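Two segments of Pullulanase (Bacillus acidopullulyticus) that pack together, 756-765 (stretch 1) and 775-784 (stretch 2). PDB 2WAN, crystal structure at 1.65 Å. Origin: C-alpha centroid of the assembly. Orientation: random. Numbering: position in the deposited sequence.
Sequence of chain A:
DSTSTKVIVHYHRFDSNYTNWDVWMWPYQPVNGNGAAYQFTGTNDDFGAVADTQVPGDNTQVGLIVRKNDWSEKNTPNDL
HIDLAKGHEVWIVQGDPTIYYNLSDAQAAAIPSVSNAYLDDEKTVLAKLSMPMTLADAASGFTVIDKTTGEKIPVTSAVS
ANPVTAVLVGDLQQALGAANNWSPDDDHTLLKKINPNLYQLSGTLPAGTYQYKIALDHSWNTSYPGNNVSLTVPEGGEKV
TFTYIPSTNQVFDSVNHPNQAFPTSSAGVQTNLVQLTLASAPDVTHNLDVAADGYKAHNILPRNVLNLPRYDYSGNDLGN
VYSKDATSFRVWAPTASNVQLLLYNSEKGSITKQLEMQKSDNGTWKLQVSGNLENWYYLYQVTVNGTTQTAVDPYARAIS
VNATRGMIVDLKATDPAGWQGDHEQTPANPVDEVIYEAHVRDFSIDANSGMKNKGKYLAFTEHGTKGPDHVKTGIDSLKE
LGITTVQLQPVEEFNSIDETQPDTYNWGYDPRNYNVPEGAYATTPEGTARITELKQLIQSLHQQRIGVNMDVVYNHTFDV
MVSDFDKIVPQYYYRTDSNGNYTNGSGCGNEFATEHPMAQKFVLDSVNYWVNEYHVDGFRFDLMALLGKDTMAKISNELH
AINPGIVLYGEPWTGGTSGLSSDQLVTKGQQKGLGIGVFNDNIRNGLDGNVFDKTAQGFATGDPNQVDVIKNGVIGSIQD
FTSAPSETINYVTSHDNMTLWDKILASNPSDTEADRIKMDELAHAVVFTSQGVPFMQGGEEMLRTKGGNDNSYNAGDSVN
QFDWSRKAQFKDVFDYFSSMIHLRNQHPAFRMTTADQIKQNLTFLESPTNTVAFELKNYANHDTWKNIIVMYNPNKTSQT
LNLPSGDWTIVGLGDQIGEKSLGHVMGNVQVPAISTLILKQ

Stretch 1 756-765: RIKMDELAHA
Stretch 2 (775-784) FMQGGEEMLR

Residues 756-765 form one stretch of a longer α-helix, with phi/psi near -60/-45 and backbone bonds such as Asp760 N to Arg756 O (3.0 Å). Against it runs the end of a strand, 775-777, which begins earlier in the chain (Met776 phi/psi -137/146) and leaves through a type II turn, Gln777 to Glu780, into a short 3-10 segment, 780-781 (Glu780 -63/-27), and a loop. The two run in opposite senses: His764 lies nearest Met776 (CA-CA 8.0 Å) and Ile757 nearest Leu783 (CA-CA 8.4 Å). Gly779, at phi/psi 101/-13, suits the turn because a side chain there would be jammed against the preceding carbonyl oxygen and would meet Arg784 CD. Glu780 N to Gln777 O (3.1 Å) closes the turn.

Ile757, Asp760 and His764, roughly one helical turn apart, supply the contact, which buries 248 Å² in total. Its apolar end pairs Ile757 (m,t) with Leu783 (m,t), Ile757 CG1 to Leu783 CD1 3.9 Å. Leu783 has the left-handed angles 54/46; its CA-to-CB bond points sideways, but the branched end reaches the helix, bringing CD2 within 3.4 Å of Asp760 OD2. At the other end the CA-to-CB bond of His764 (chi1 m, chi2 -90°) points toward the second stretch. Met776 (p,t,m) and Glu780 (m,m) answer with CA-to-CB bonds toward the helix. Met776 CB, part of an apolar side chain suited to this buried site, lies at the ring edge, 4.5 Å from His764 ND1, while Glu780 CB approaches His764 CE1 obliquely at 3.7 Å. The flat imidazole thus packs against aliphatic carbon even beside a glutamate.

No direct hydrogen bond joins the stretches; a water bridges them. It lies 2.5 Å from Asp760 OD2 and 2.8 Å from Glu780 O, and can donate to both, although other acceptors compete for its protons. Asp760 (chi1 t, chi2 -50°) has its CA-to-CB bond toward the second stretch, and its short side chain leaves room for the water between OD2 and Glu780 O.

Within the second stretch, Arg784 NH1 donates to Gln777 OE1 (2.9 Å) and Gly779 N to Glu781 OE1 (2.8 Å), bracing the turn.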

# COMPACT_ATOMS: atom_id res chain seq x y z
N ARG A 756 -13.95 4.66 -31.40
CA ARG A 756 -13.68 4.16 -30.03
C ARG A 756 -12.32 3.45 -29.96
O ARG A 756 -11.60 3.59 -28.96
CB ARG A 756 -14.86 3.31 -29.51
CG ARG A 756 -16.08 4.21 -29.17
CD ARG A 756 -17.26 3.42 -28.60
NE ARG A 756 -18.00 2.67 -29.62
CZ ARG A 756 -18.00 1.35 -29.73
NH1 ARG A 756 -17.28 0.60 -28.90
NH2 ARG A 756 -18.72 0.76 -30.69
N ILE A 757 -11.97 2.72 -31.03
CA ILE A 757 -10.62 2.10 -31.11
C ILE A 757 -9.54 3.20 -31.06
O ILE A 757 -8.54 3.11 -30.31
CB ILE A 757 -10.45 1.22 -32.37
CG1 ILE A 757 -11.25 -0.08 -32.23
CG2 ILE A 757 -8.97 0.93 -32.61
CD1 ILE A 757 -11.34 -0.91 -33.47
N LYS A 758 -9.75 4.27 -31.84
CA LYS A 758 -8.80 5.38 -31.82
C LYS A 758 -8.64 6.03 -30.44
O LYS A 758 -7.52 6.34 -30.03
CB LYS A 758 -9.18 6.45 -32.86
CG LYS A 758 -9.07 5.95 -34.30
CD LYS A 758 -9.47 7.07 -35.26
CE LYS A 758 -9.29 6.64 -36.71
NZ LYS A 758 -9.79 7.72 -37.61
N MET A 759 -9.76 6.22 -29.73
CA MET A 759 -9.73 6.80 -28.38
C MET A 759 -8.96 5.92 -27.38
O MET A 759 -8.18 6.43 -26.59
CB MET A 759 -11.14 7.05 -27.86
CG MET A 759 -11.91 8.08 -28.67
SD MET A 759 -13.63 8.13 -28.06
CE MET A 759 -14.43 9.02 -29.44
N ASP A 760 -9.20 4.62 -27.47
CA ASP A 760 -8.52 3.63 -26.61
C ASP A 760 -7.01 3.70 -26.88
O ASP A 760 -6.20 3.82 -25.95
CB ASP A 760 -9.10 2.23 -26.94
CG ASP A 760 -8.58 1.13 -26.00
OD1 ASP A 760 -7.35 1.02 -25.79
OD2 ASP A 760 -9.42 0.36 -25.48
N GLU A 761 -6.63 3.64 -28.15
CA GLU A 761 -5.23 3.76 -28.54
C GLU A 761 -4.60 5.07 -28.08
O GLU A 761 -3.46 5.07 -27.61
CB GLU A 761 -5.08 3.61 -30.05
CG GLU A 761 -5.29 2.15 -30.51
CD GLU A 761 -5.36 1.97 -32.02
OE1 GLU A 761 -5.79 2.91 -32.73
OE2 GLU A 761 -5.00 0.86 -32.50
N LEU A 762 -5.33 6.18 -28.22
CA LEU A 762 -4.83 7.49 -27.76
C LEU A 762 -4.56 7.56 -26.25
O LEU A 762 -3.52 8.07 -25.84
CB LEU A 762 -5.78 8.62 -28.17
CG LEU A 762 -5.40 10.04 -27.72
CD1 LEU A 762 -4.01 10.45 -28.18
CD2 LEU A 762 -6.42 11.01 -28.31
N ALA A 763 -5.47 7.02 -25.45
CA ALA A 763 -5.28 7.02 -24.00
C ALA A 763 -4.00 6.27 -23.64
O ALA A 763 -3.18 6.77 -22.84
CB ALA A 763 -6.47 6.37 -23.32
N HIS A 764 -3.81 5.11 -24.25
CA HIS A 764 -2.58 4.34 -24.01
C HIS A 764 -1.34 5.04 -24.61
O HIS A 764 -0.26 4.96 -24.02
CB HIS A 764 -2.72 2.87 -24.46
CG HIS A 764 -3.70 2.09 -23.64
ND1 HIS A 764 -3.35 1.38 -22.50
CD2 HIS A 764 -5.03 1.91 -23.80
CE1 HIS A 764 -4.43 0.81 -21.99
NE2 HIS A 764 -5.47 1.11 -22.76
N ALA A 765 -1.49 5.75 -25.73
CA ALA A 765 -0.35 6.47 -26.32
C ALA A 765 0.20 7.52 -25.35
O ALA A 765 1.40 7.68 -25.23
CB ALA A 765 -0.73 7.13 -27.65
N PHE A 775 2.24 1.75 -17.09
CA PHE A 775 1.61 0.52 -16.61
C PHE A 775 0.37 0.32 -17.45
O PHE A 775 -0.33 1.31 -17.79
CB PHE A 775 1.18 0.73 -15.13
CG PHE A 775 0.25 -0.33 -14.58
CD1 PHE A 775 0.73 -1.35 -13.76
CD2 PHE A 775 -1.12 -0.27 -14.85
CE1 PHE A 775 -0.14 -2.30 -13.21
CE2 PHE A 775 -1.99 -1.22 -14.32
CZ PHE A 775 -1.50 -2.25 -13.52
N MET A 776 0.08 -0.93 -17.79
CA MET A 776 -1.18 -1.25 -18.51
C MET A 776 -1.81 -2.50 -17.93
O MET A 776 -1.11 -3.44 -17.48
CB MET A 776 -0.92 -1.42 -20.01
CG MET A 776 0.01 -2.59 -20.37
SD MET A 776 0.30 -2.83 -22.13
CE MET A 776 -1.30 -3.48 -22.65
N GLN A 777 -3.15 -2.53 -17.93
CA GLN A 777 -3.87 -3.75 -17.60
C GLN A 777 -3.68 -4.74 -18.75
O GLN A 777 -3.98 -4.44 -19.90
CB GLN A 777 -5.37 -3.48 -17.43
CG GLN A 777 -6.11 -4.75 -16.95
CD GLN A 777 -7.62 -4.61 -16.79
OE1 GLN A 777 -8.25 -5.52 -16.25
NE2 GLN A 777 -8.21 -3.51 -17.28
N GLY A 778 -3.18 -5.93 -18.44
CA GLY A 778 -2.98 -6.95 -19.48
C GLY A 778 -4.27 -7.21 -20.24
O GLY A 778 -5.34 -7.33 -19.66
N GLY A 779 -4.17 -7.26 -21.56
CA GLY A 779 -5.33 -7.55 -22.39
C GLY A 779 -5.93 -6.30 -23.00
O GLY A 779 -6.73 -6.40 -23.91
N GLU A 780 -5.53 -5.12 -22.54
CA GLU A 780 -6.06 -3.90 -23.17
C GLU A 780 -5.65 -3.80 -24.65
O GLU A 780 -6.38 -3.20 -25.46
CB GLU A 780 -5.64 -2.63 -22.40
CG GLU A 780 -6.14 -2.52 -20.95
CD GLU A 780 -7.66 -2.50 -20.79
OE1 GLU A 780 -8.34 -3.50 -21.12
OE2 GLU A 780 -8.14 -1.48 -20.28
N GLU A 781 -4.51 -4.41 -24.99
CA GLU A 781 -3.97 -4.43 -26.36
C GLU A 781 -4.84 -5.26 -27.31
O GLU A 781 -4.66 -5.20 -28.52
CB GLU A 781 -2.52 -4.94 -26.36
CG GLU A 781 -2.39 -6.45 -26.09
CD GLU A 781 -2.53 -6.89 -24.62
OE1 GLU A 781 -2.74 -6.07 -23.70
OE2 GLU A 781 -2.39 -8.11 -24.40
N MET A 782 -5.79 -6.04 -26.77
CA MET A 782 -6.76 -6.75 -27.59
C MET A 782 -8.22 -6.43 -27.21
O MET A 782 -9.13 -7.24 -27.45
CB MET A 782 -6.49 -8.26 -27.57
CG MET A 782 -6.57 -8.91 -26.16
SD MET A 782 -6.20 -10.68 -26.30
CE MET A 782 -6.14 -11.12 -24.57
N LEU A 783 -8.41 -5.25 -26.60
CA LEU A 783 -9.74 -4.73 -26.23
C LEU A 783 -10.49 -5.74 -25.38
O LEU A 783 -11.66 -6.04 -25.61
CB LEU A 783 -10.55 -4.30 -27.47
CG LEU A 783 -9.84 -3.40 -28.51
CD1 LEU A 783 -10.83 -3.03 -29.65
CD2 LEU A 783 -9.23 -2.11 -27.87
N ARG A 784 -9.78 -6.31 -24.40
CA ARG A 784 -10.40 -7.26 -23.48
C ARG A 784 -11.66 -6.65 -22.87
O ARG A 784 -11.69 -5.46 -22.56
CB ARG A 784 -9.40 -7.67 -22.39
CG ARG A 784 -9.97 -8.47 -21.24
CD ARG A 784 -8.83 -9.16 -20.52
NE ARG A 784 -9.16 -9.68 -19.19
CZ ARG A 784 -9.05 -8.98 -18.07
NH1 ARG A 784 -8.68 -7.71 -18.13
NH2 ARG A 784 -9.32 -9.55 -16.89
O HOH W 1 -8.46 -1.62 -24.32